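Local coordinates for peptide ABC transporter, peptide-binding protein (Enterococcus faecalis, PDB 3O6P) that probably binds peptides for an ABC importer, the chain here being a fragment from the C-terminal half built around a single five-stranded sheet, at residues Asp45-Pro50 against Pro224-Lys228; Leu53-Ala59 against Ala162-Leu168; Glu10-Arg14 against Tyr177-Tyr182; Thr100-Ser105 against Asp149-Ile154. Numbering follows the deposited sequence.

Contact 1 of 4, residues Asp45-Pro50 against Pro224-Lys228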
# COMPACT_ATOMS: atom_id res chain seq x y z
N ASP A 45 -11.41 -16.51 -0.57
CA ASP A 45 -10.97 -17.15 0.67
C ASP A 45 -11.33 -16.34 1.90
O ASP A 45 -10.83 -16.62 2.99
CB ASP A 45 -9.45 -17.38 0.64
CG ASP A 45 -8.66 -16.08 0.65
OD1 ASP A 45 -9.27 -14.98 0.57
OD2 ASP A 45 -7.42 -16.15 0.76
N GLY A 46 -12.22 -15.37 1.73
CA GLY A 46 -12.68 -14.56 2.87
C GLY A 46 -12.02 -13.20 2.89
O GLY A 46 -12.43 -12.31 3.65
N SER A 47 -11.00 -13.01 2.05
CA SER A 47 -10.39 -11.68 1.90
C SER A 47 -11.45 -10.71 1.40
O SER A 47 -12.35 -11.10 0.64
CB SER A 47 -9.24 -11.72 0.89
OG SER A 47 -8.28 -12.69 1.28
N ILE A 48 -11.33 -9.44 1.80
CA ILE A 48 -12.27 -8.41 1.32
C ILE A 48 -11.52 -7.23 0.73
O ILE A 48 -10.31 -7.07 0.96
CB ILE A 48 -13.23 -7.91 2.45
CG1 ILE A 48 -12.45 -7.20 3.56
CG2 ILE A 48 -14.03 -9.07 3.01
CD1 ILE A 48 -13.34 -6.50 4.59
N GLU A 49 -12.22 -6.43 -0.06
CA GLU A 49 -11.61 -5.19 -0.58
C GLU A 49 -11.02 -4.34 0.55
O GLU A 49 -11.60 -4.28 1.64
CB GLU A 49 -12.63 -4.38 -1.34
CG GLU A 49 -13.03 -5.03 -2.63
CD GLU A 49 -14.16 -4.29 -3.30
OE1 GLU A 49 -13.96 -3.15 -3.73
OE2 GLU A 49 -15.27 -4.84 -3.40
N PRO A 50 -9.86 -3.71 0.30
CA PRO A 50 -9.24 -2.91 1.37
C PRO A 50 -9.85 -1.49 1.37
O PRO A 50 -9.92 -0.85 0.31
CB PRO A 50 -7.77 -2.85 0.93
CG PRO A 50 -7.84 -2.85 -0.62
CD PRO A 50 -9.10 -3.66 -0.97
N PRO A 224 -2.44 -0.91 -1.05
CA PRO A 224 -3.16 -2.03 -0.39
C PRO A 224 -3.91 -2.87 -1.41
O PRO A 224 -4.47 -2.32 -2.36
CB PRO A 224 -4.13 -1.32 0.57
CG PRO A 224 -3.48 0.05 0.81
CD PRO A 224 -2.93 0.40 -0.58
N LEU A 225 -3.86 -4.19 -1.22
CA LEU A 225 -4.50 -5.12 -2.15
C LEU A 225 -5.79 -5.71 -1.59
O LEU A 225 -6.80 -5.80 -2.30
CB LEU A 225 -3.51 -6.23 -2.54
CG LEU A 225 -2.24 -5.75 -3.25
CD1 LEU A 225 -1.36 -6.98 -3.48
CD2 LEU A 225 -2.61 -5.07 -4.59
N PHE A 226 -5.77 -6.12 -0.32
CA PHE A 226 -6.96 -6.65 0.32
C PHE A 226 -6.77 -6.71 1.82
O PHE A 226 -5.65 -6.55 2.32
CB PHE A 226 -7.34 -8.06 -0.23
CG PHE A 226 -6.25 -9.12 -0.06
CD1 PHE A 226 -6.17 -9.85 1.14
CD2 PHE A 226 -5.36 -9.42 -1.09
CE1 PHE A 226 -5.18 -10.86 1.33
CE2 PHE A 226 -4.37 -10.43 -0.93
CZ PHE A 226 -4.28 -11.16 0.29
N GLN A 227 -7.88 -6.91 2.54
CA GLN A 227 -7.86 -7.14 3.99
C GLN A 227 -8.35 -8.56 4.27
O GLN A 227 -9.21 -9.09 3.57
CB GLN A 227 -8.76 -6.11 4.68
CG GLN A 227 -9.03 -6.41 6.16
CD GLN A 227 -9.99 -5.41 6.78
OE1 GLN A 227 -10.10 -4.25 6.34
NE2 GLN A 227 -10.70 -5.86 7.81
N LYS A 228 -7.78 -9.20 5.28
CA LYS A 228 -8.24 -10.53 5.68
C LYS A 228 -8.27 -10.47 7.19
O LYS A 228 -7.22 -10.35 7.83
CB LYS A 228 -7.30 -11.62 5.13
CG LYS A 228 -7.89 -13.05 5.18
CD LYS A 228 -7.10 -14.00 4.27
CE LYS A 228 -7.73 -15.39 4.15
NZ LYS A 228 -8.08 -15.93 5.46
O HOH W 1 -11.33 -3.22 4.24
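The loop after helix 35-43 begins this contact with D45, whose OD1 accepts from S47 N (3.0 Å), an Asx turn, and also from S47 OG (2.6 Å). G46 follows with positive phi, where a side chain would jam against the preceding carbonyl. S47 OG also lies 3.5 Å from both F226 CD1 and K228 CD. At I48 the backbones pair as a single antiparallel, hydrogen-bonded bridge to Q227: I48 N to Q227 O is 2.8 Å and Q227 N to I48 O is 2.9 Å. E49 turns its side chain away, but its carbonyl shares a water with Q227 OE1, which also accepts from A56 N. P50 closes the contact, its CB 4.0 Å from P224 CB and its CD 3.4 Å from L225 O. On the other side of strand 224-228, L225 and F226 both face Q7 in a classic beta bulge. The loop is held to an outermost strand of the sheet by two main-chain bonds, with side chains adding mostly van der Waals contact.

Contact 2 of 4, residues Leu53-Ala59 against Ala162-Leu168; sequences LVPADMA and ADPSSFL
Segment 162-168 leads from a loop into helix 165-168 and packs against the loop 53-59, with CA atoms nearest at M58-A162 (5.7 Å) and V54-P164 (5.8 Å). A162 CB lies 3.5 Å from CG of selenomethionine M58, and A162 O 3.5 Å from A59 CB. D163 points away; its OD2 accepts from S165 N (3.0 Å), a capping bond before the turn into the helix, and from S165 OG (2.5 Å), and forms a salt bridge with R205. P164 packs against V54 and A59, with CB 3.9 Å from V54 CG1 and CG 3.6 Å from A59 CB; its O accepts from F167 N (3.0 Å) and L168 N (3.1 Å). F167 (chi1 m) fills the centre. P55 CD sits 3.4 Å from its ring centroid, 15° off the normal, a CH-pi contact over the face; M58 (ttp) brings SE to 3.8 Å from F167 CE2, an oblique Met-aromatic contact; W157 meets the ring edge-to-face. L168 (mt) places CG 3.8 Å from V54 CG2 and CD2 4.0 Å from L53 CD2. With no hydrogen bond between the segments, and L53 N and V54 N bonded to E213, this interface coheres through apolar and aromatic contacts.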
# COMPACT_ATOMS: atom_id res chain seq x y z
N LEU A 53 -5.18 1.38 4.35
CA LEU A 53 -4.09 0.65 4.96
C LEU A 53 -4.56 0.03 6.27
O LEU A 53 -4.40 -1.18 6.48
CB LEU A 53 -2.90 1.58 5.20
CG LEU A 53 -1.75 0.96 6.00
CD1 LEU A 53 -1.18 -0.27 5.27
CD2 LEU A 53 -0.64 1.98 6.31
N VAL A 54 -5.11 0.83 7.16
CA VAL A 54 -5.56 0.27 8.45
C VAL A 54 -6.83 -0.55 8.18
O VAL A 54 -7.75 -0.04 7.51
CB VAL A 54 -5.87 1.42 9.44
CG1 VAL A 54 -6.55 0.89 10.71
CG2 VAL A 54 -4.59 2.17 9.80
N PRO A 55 -6.89 -1.81 8.67
CA PRO A 55 -8.11 -2.62 8.44
C PRO A 55 -9.37 -1.98 9.00
O PRO A 55 -9.32 -1.29 10.01
CB PRO A 55 -7.82 -3.91 9.21
CG PRO A 55 -6.36 -4.01 9.17
CD PRO A 55 -5.84 -2.62 9.30
N ALA A 56 -10.48 -2.25 8.32
CA ALA A 56 -11.83 -1.89 8.78
C ALA A 56 -12.28 -2.82 9.90
O ALA A 56 -11.82 -3.95 10.00
CB ALA A 56 -12.81 -1.97 7.61
N ASP A 57 -13.22 -2.34 10.71
CA ASP A 57 -13.81 -3.11 11.82
C ASP A 57 -12.77 -3.53 12.83
O ASP A 57 -12.89 -4.60 13.43
CB ASP A 57 -14.57 -4.35 11.32
CG ASP A 57 -15.67 -4.02 10.35
OD1 ASP A 57 -16.34 -2.99 10.53
OD2 ASP A 57 -15.86 -4.80 9.39
N MSE A 58 -11.75 -2.71 13.03
CA MSE A 58 -10.69 -3.06 13.98
C MSE A 58 -10.56 -2.08 15.15
O MSE A 58 -10.51 -2.51 16.31
CB MSE A 58 -9.34 -3.19 13.27
CG MSE A 58 -8.25 -3.64 14.21
SE MSE A 58 -6.50 -3.50 13.40
CE MSE A 58 -6.27 -1.57 13.41
N ALA A 59 -10.51 -0.79 14.84
CA ALA A 59 -10.34 0.25 15.87
C ALA A 59 -11.49 1.25 15.91
O ALA A 59 -11.96 1.72 14.86
CB ALA A 59 -9.01 0.97 15.68
N ALA A 162 -5.34 -4.27 18.36
CA ALA A 162 -6.19 -3.53 17.42
C ALA A 162 -5.94 -2.01 17.38
O ALA A 162 -6.89 -1.22 17.45
CB ALA A 162 -7.67 -3.83 17.70
N ASP A 163 -4.68 -1.60 17.28
CA ASP A 163 -4.40 -0.18 17.16
C ASP A 163 -3.93 0.25 15.75
O ASP A 163 -3.03 -0.37 15.18
CB ASP A 163 -3.40 0.29 18.20
CG ASP A 163 -3.38 1.80 18.32
OD1 ASP A 163 -4.26 2.38 19.01
OD2 ASP A 163 -2.49 2.39 17.70
N PRO A 164 -4.50 1.34 15.22
CA PRO A 164 -4.14 1.75 13.87
C PRO A 164 -2.65 2.06 13.71
O PRO A 164 -2.11 1.86 12.63
CB PRO A 164 -4.99 3.02 13.64
CG PRO A 164 -6.12 2.87 14.60
CD PRO A 164 -5.49 2.26 15.81
N SER A 165 -1.98 2.50 14.78
CA SER A 165 -0.56 2.83 14.68
C SER A 165 0.28 1.60 14.34
O SER A 165 1.37 1.75 13.81
CB SER A 165 -0.05 3.45 15.97
OG SER A 165 -0.08 2.51 17.02
N SER A 166 -0.21 0.40 14.67
CA SER A 166 0.50 -0.84 14.33
C SER A 166 0.78 -0.87 12.84
O SER A 166 1.85 -1.32 12.41
CB SER A 166 -0.33 -2.05 14.74
OG SER A 166 0.36 -3.25 14.47
N PHE A 167 -0.18 -0.41 12.04
CA PHE A 167 -0.00 -0.36 10.58
C PHE A 167 0.70 0.91 10.12
O PHE A 167 1.59 0.87 9.26
CB PHE A 167 -1.37 -0.45 9.90
CG PHE A 167 -2.00 -1.80 10.05
CD1 PHE A 167 -1.88 -2.75 9.02
CD2 PHE A 167 -2.67 -2.15 11.24
CE1 PHE A 167 -2.43 -4.01 9.17
CE2 PHE A 167 -3.25 -3.40 11.38
CZ PHE A 167 -3.11 -4.35 10.34
N LEU A 168 0.29 2.04 10.69
CA LEU A 168 0.77 3.32 10.21
C LEU A 168 2.26 3.51 10.51
O LEU A 168 3.00 4.05 9.68
CB LEU A 168 -0.06 4.47 10.78
CG LEU A 168 -1.55 4.40 10.43
CD1 LEU A 168 -2.34 5.32 11.37
CD2 LEU A 168 -1.78 4.82 8.95

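Contact 3 of 4, residues Glu10-Arg14 against Tyr177-Tyr182; sequences ELNQR and YNRGRY
Two arginines of like charge lie with each guanidinium over a face of the other, R14 NH2 coming to 3.4 Å from R181 CZ and from R181 NH1. They meet where a type I beta turn, N178 to R181, docks on the end of strand 5-11, a member of the sheet of this binding-protein lobe. Backbone carbonyls hold both groups: R179 O accepts from R14 NE (3.2 Å) and R14 NH2 (2.9 Å), N178 O accepts from R181 NH1 (2.7 Å), and N146 O is a further partner of R14 NH2. Residues 10-11 are extended, and N12 OD1 accepts from R14 N in an Asx turn, while N12 ND2 bonds to F150 O. N178 centres an inverse gamma turn, and R181 has left-handed backbone angles (56/47). The nearest CA pair is N12 and G180, 4.0 Å apart; a CB on G180 would clash with L11 O, which instead receives a CA-H...O contact from G180 CA at 3.3 Å. E10 (chi1 m, chi2 t) reaches the turn, its OE1 accepting from R179 N at 2.9 Å. One water joins E10 OE1, N178 OD1 and G180 N; a second joins E10 OE2 to Y177 O, and a third Q13 O to R181 O. The direct main-chain link between the segments is Q13 N to G180 O, 2.7 Å.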
# COMPACT_ATOMS: atom_id res chain seq x y z
N GLU A 10 4.39 -2.76 -1.75
CA GLU A 10 5.33 -1.65 -1.54
C GLU A 10 6.07 -1.37 -2.84
O GLU A 10 6.30 -2.29 -3.65
CB GLU A 10 6.32 -1.97 -0.43
CG GLU A 10 5.63 -2.21 0.88
CD GLU A 10 6.59 -2.50 1.99
OE1 GLU A 10 7.22 -1.53 2.51
OE2 GLU A 10 6.71 -3.70 2.36
N LEU A 11 6.39 -0.10 -3.07
CA LEU A 11 7.07 0.30 -4.31
C LEU A 11 8.39 0.95 -3.93
O LEU A 11 8.45 1.73 -2.97
CB LEU A 11 6.19 1.27 -5.14
CG LEU A 11 4.79 0.75 -5.50
CD1 LEU A 11 3.94 1.89 -6.08
CD2 LEU A 11 4.92 -0.40 -6.48
N ASN A 12 9.45 0.59 -4.65
CA ASN A 12 10.80 1.02 -4.30
C ASN A 12 11.04 2.50 -4.64
O ASN A 12 11.15 2.88 -5.81
CB ASN A 12 11.84 0.14 -5.01
CG ASN A 12 13.22 0.33 -4.45
OD1 ASN A 12 13.52 1.35 -3.80
ND2 ASN A 12 14.09 -0.62 -4.69
N GLN A 13 11.09 3.32 -3.59
CA GLN A 13 11.19 4.77 -3.72
C GLN A 13 12.57 5.26 -3.25
O GLN A 13 12.75 6.44 -2.96
CB GLN A 13 10.05 5.44 -2.94
CG GLN A 13 8.67 5.09 -3.54
CD GLN A 13 7.54 5.34 -2.59
OE1 GLN A 13 7.27 6.48 -2.25
NE2 GLN A 13 6.87 4.27 -2.14
N ARG A 14 13.51 4.33 -3.12
CA ARG A 14 14.81 4.65 -2.51
C ARG A 14 15.58 5.71 -3.30
O ARG A 14 16.16 6.63 -2.72
CB ARG A 14 15.65 3.39 -2.36
CG ARG A 14 15.03 2.42 -1.37
CD ARG A 14 15.78 1.13 -1.23
NE ARG A 14 15.10 0.24 -0.27
CZ ARG A 14 15.70 -0.48 0.67
NH1 ARG A 14 17.02 -0.42 0.82
NH2 ARG A 14 14.97 -1.25 1.48
N TYR A 177 10.51 -1.48 8.68
CA TYR A 177 9.49 -2.20 7.90
C TYR A 177 9.04 -1.45 6.66
O TYR A 177 8.22 -1.97 5.89
CB TYR A 177 8.27 -2.51 8.76
CG TYR A 177 8.55 -3.51 9.83
CD1 TYR A 177 8.52 -4.88 9.56
CD2 TYR A 177 8.84 -3.10 11.13
CE1 TYR A 177 8.79 -5.82 10.57
CE2 TYR A 177 9.10 -4.03 12.14
CZ TYR A 177 9.07 -5.37 11.86
OH TYR A 177 9.34 -6.27 12.87
N ASN A 178 9.55 -0.23 6.46
CA ASN A 178 9.20 0.59 5.27
C ASN A 178 10.15 0.18 4.14
O ASN A 178 11.13 0.86 3.89
CB ASN A 178 9.36 2.07 5.65
CG ASN A 178 8.96 3.03 4.55
OD1 ASN A 178 8.59 2.64 3.42
ND2 ASN A 178 9.02 4.34 4.88
N ARG A 179 9.85 -0.94 3.48
CA ARG A 179 10.84 -1.54 2.58
C ARG A 179 11.09 -0.68 1.34
O ARG A 179 12.21 -0.68 0.81
CB ARG A 179 10.40 -2.94 2.12
CG ARG A 179 9.94 -3.85 3.26
CD ARG A 179 11.04 -4.10 4.23
NE ARG A 179 10.61 -5.15 5.14
CZ ARG A 179 11.30 -5.56 6.19
NH1 ARG A 179 12.47 -5.01 6.48
NH2 ARG A 179 10.81 -6.53 6.96
N GLY A 180 10.05 0.02 0.88
CA GLY A 180 10.15 0.88 -0.31
C GLY A 180 10.71 2.26 0.01
O GLY A 180 10.98 3.05 -0.89
N ARG A 181 10.91 2.54 1.30
CA ARG A 181 11.39 3.85 1.75
C ARG A 181 10.51 4.99 1.27
O ARG A 181 10.98 6.00 0.73
CB ARG A 181 12.87 4.09 1.38
CG ARG A 181 13.82 2.99 1.89
CD ARG A 181 13.83 2.86 3.39
NE ARG A 181 14.96 2.04 3.81
CZ ARG A 181 14.89 0.78 4.23
NH1 ARG A 181 13.73 0.16 4.34
NH2 ARG A 181 16.02 0.15 4.56
N TYR A 182 9.21 4.80 1.45
CA TYR A 182 8.25 5.88 1.34
C TYR A 182 8.71 6.97 2.29
O TYR A 182 9.14 6.70 3.42
CB TYR A 182 6.88 5.39 1.78
CG TYR A 182 5.82 6.46 1.87
CD1 TYR A 182 5.38 7.12 0.71
CD2 TYR A 182 5.22 6.79 3.10
CE1 TYR A 182 4.36 8.07 0.77
CE2 TYR A 182 4.18 7.75 3.18
CZ TYR A 182 3.75 8.37 2.01
OH TYR A 182 2.76 9.32 2.05
O HOH W 2 7.34 0.92 1.53
O HOH W 3 6.44 -3.84 5.03
O HOH W 4 12.10 7.81 -0.67

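Contact 4 of 4, residues Thr100-Ser105 against Asp149-Ile154; sequences TMDILS and DFDAVI
Small A152 leaves a hollow on one face of the parallel pair 100-105 and 152-154 that larger neighbours fill. Selenomethionine M101 (chi1 p, chi2 t, chi3 m) bends its CE to 3.8 Å from A152 CB, while I103 (mt) sets CG1 4.1 Å from A152 CB and CG2 3.7 Å from I154 CD1. I103 and I154 touch V115 of helix 109-125, which covers this face. On the reverse face L104 (chi1 t, chi2 p) is the bump: its CD2 rests against F150 CB (3.9 Å) and V153 CG2 (3.7 Å), covered by helix 138-147, where L104 and V153 both touch S145. The strand axes approach to 4.4 Å, crossing at -24°, with I103 opposite A152 and L104 opposite V153. Hydrogen bonds run A152 N to D102 O (2.9 Å), L104 N to A152 O (2.7 Å) and I154 N to L104 O (2.9 Å). Before the pairing starts, D151 OD2 takes the place of a backbone acceptor for D102 N (2.8 Å). Helices on both faces of parallel strands are characteristic of the alpha/beta lobes of ABC-transporter substrate-binding proteins. Main-chain bonds fix the register, D151 extends it, and apolar side chains pack on both faces.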
# COMPACT_ATOMS: atom_id res chain seq x y z
N THR A 100 9.58 -0.99 -17.03
CA THR A 100 9.63 -2.43 -16.83
C THR A 100 9.83 -2.61 -15.34
O THR A 100 10.75 -2.04 -14.74
CB THR A 100 10.75 -3.13 -17.64
OG1 THR A 100 10.46 -2.99 -19.03
CG2 THR A 100 10.82 -4.62 -17.31
N MSE A 101 8.89 -3.31 -14.72
CA MSE A 101 8.92 -3.46 -13.26
C MSE A 101 8.70 -4.89 -12.85
O MSE A 101 7.87 -5.58 -13.42
CB MSE A 101 7.88 -2.56 -12.60
CG MSE A 101 6.45 -2.83 -13.03
SE MSE A 101 5.17 -1.67 -12.09
CE MSE A 101 5.34 -2.46 -10.35
N ASP A 102 9.43 -5.32 -11.83
CA ASP A 102 9.29 -6.66 -11.30
C ASP A 102 8.51 -6.61 -9.99
O ASP A 102 8.72 -5.72 -9.18
CB ASP A 102 10.69 -7.25 -11.03
CG ASP A 102 10.63 -8.70 -10.61
OD1 ASP A 102 10.23 -9.54 -11.44
OD2 ASP A 102 11.01 -8.99 -9.46
N ILE A 103 7.62 -7.57 -9.77
CA ILE A 103 6.95 -7.68 -8.47
C ILE A 103 7.50 -8.91 -7.73
O ILE A 103 7.29 -10.04 -8.17
CB ILE A 103 5.41 -7.82 -8.57
CG1 ILE A 103 4.82 -6.75 -9.49
CG2 ILE A 103 4.76 -7.77 -7.15
CD1 ILE A 103 3.33 -6.98 -9.77
N LEU A 104 8.19 -8.66 -6.63
CA LEU A 104 8.68 -9.72 -5.76
C LEU A 104 7.51 -10.20 -4.91
O LEU A 104 6.72 -9.40 -4.43
CB LEU A 104 9.78 -9.12 -4.89
CG LEU A 104 10.51 -9.99 -3.88
CD1 LEU A 104 11.32 -11.09 -4.61
CD2 LEU A 104 11.42 -9.08 -3.04
N SER A 105 7.38 -11.51 -4.72
CA SER A 105 6.29 -12.02 -3.90
C SER A 105 6.65 -13.33 -3.24
O SER A 105 7.72 -13.90 -3.50
CB SER A 105 5.02 -12.23 -4.74
OG SER A 105 5.14 -13.39 -5.56
N ASP A 149 16.38 -4.77 -3.25
CA ASP A 149 16.50 -5.55 -4.49
C ASP A 149 15.14 -5.97 -5.03
O ASP A 149 14.81 -7.16 -5.09
CB ASP A 149 17.40 -6.77 -4.28
CG ASP A 149 18.82 -6.40 -3.96
OD1 ASP A 149 19.39 -5.57 -4.70
OD2 ASP A 149 19.36 -6.91 -2.96
N PHE A 150 14.34 -4.96 -5.41
CA PHE A 150 12.98 -5.18 -5.93
C PHE A 150 12.51 -3.86 -6.54
O PHE A 150 13.06 -2.80 -6.23
CB PHE A 150 12.00 -5.61 -4.81
CG PHE A 150 11.74 -4.53 -3.78
CD1 PHE A 150 10.66 -3.67 -3.94
CD2 PHE A 150 12.56 -4.40 -2.64
CE1 PHE A 150 10.39 -2.64 -3.02
CE2 PHE A 150 12.29 -3.39 -1.70
CZ PHE A 150 11.18 -2.51 -1.89
N ASP A 151 11.50 -3.94 -7.40
CA ASP A 151 10.78 -2.78 -7.87
C ASP A 151 9.50 -2.64 -7.07
O ASP A 151 9.25 -1.57 -6.50
CB ASP A 151 10.45 -2.90 -9.37
CG ASP A 151 11.70 -2.97 -10.22
OD1 ASP A 151 12.69 -2.23 -9.95
OD2 ASP A 151 11.71 -3.78 -11.17
N ALA A 152 8.69 -3.71 -7.05
CA ALA A 152 7.54 -3.81 -6.16
C ALA A 152 7.67 -5.08 -5.33
O ALA A 152 8.32 -6.06 -5.76
CB ALA A 152 6.23 -3.81 -6.95
N VAL A 153 7.10 -5.06 -4.13
CA VAL A 153 7.09 -6.29 -3.32
C VAL A 153 5.74 -6.42 -2.61
O VAL A 153 5.26 -5.47 -1.99
CB VAL A 153 8.28 -6.39 -2.31
CG1 VAL A 153 8.33 -5.19 -1.34
CG2 VAL A 153 8.25 -7.76 -1.55
N ILE A 154 5.16 -7.61 -2.70
CA ILE A 154 3.87 -7.88 -2.01
C ILE A 154 4.13 -8.54 -0.68
O ILE A 154 4.88 -9.52 -0.57
CB ILE A 154 2.92 -8.71 -2.90
CG1 ILE A 154 2.53 -7.91 -4.16
CG2 ILE A 154 1.69 -9.09 -2.09
CD1 ILE A 154 1.74 -8.69 -5.19
O HOH W 5 12.74 -4.56 -13.50
O HOH W 6 10.97 -6.89 -7.55

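Overall arrangement
Contacts 1, 3 and 4 all reach the one mixed sheet: contact 4 joins two of its parallel strands, contact 3 docks a turn on the end of the antiparallel strand 5-11, and contact 1 lays a loop along an outermost strand, 223-228. Contact 2 instead ties two chain segments beside the sheet. Contacts 2 and 4 are buried and rich in apolar packing, although contact 4 adds regular backbone pairing; contacts 1 and 3 are partly buried and more polar, with contact 3 the wettest and the most charged. Direct links connect neighbours: Q227 OE1 meets A56 N between contacts 1 and 2, and E10 N meets V153 O between contacts 3 and 4, whose centres are about 11 Å apart.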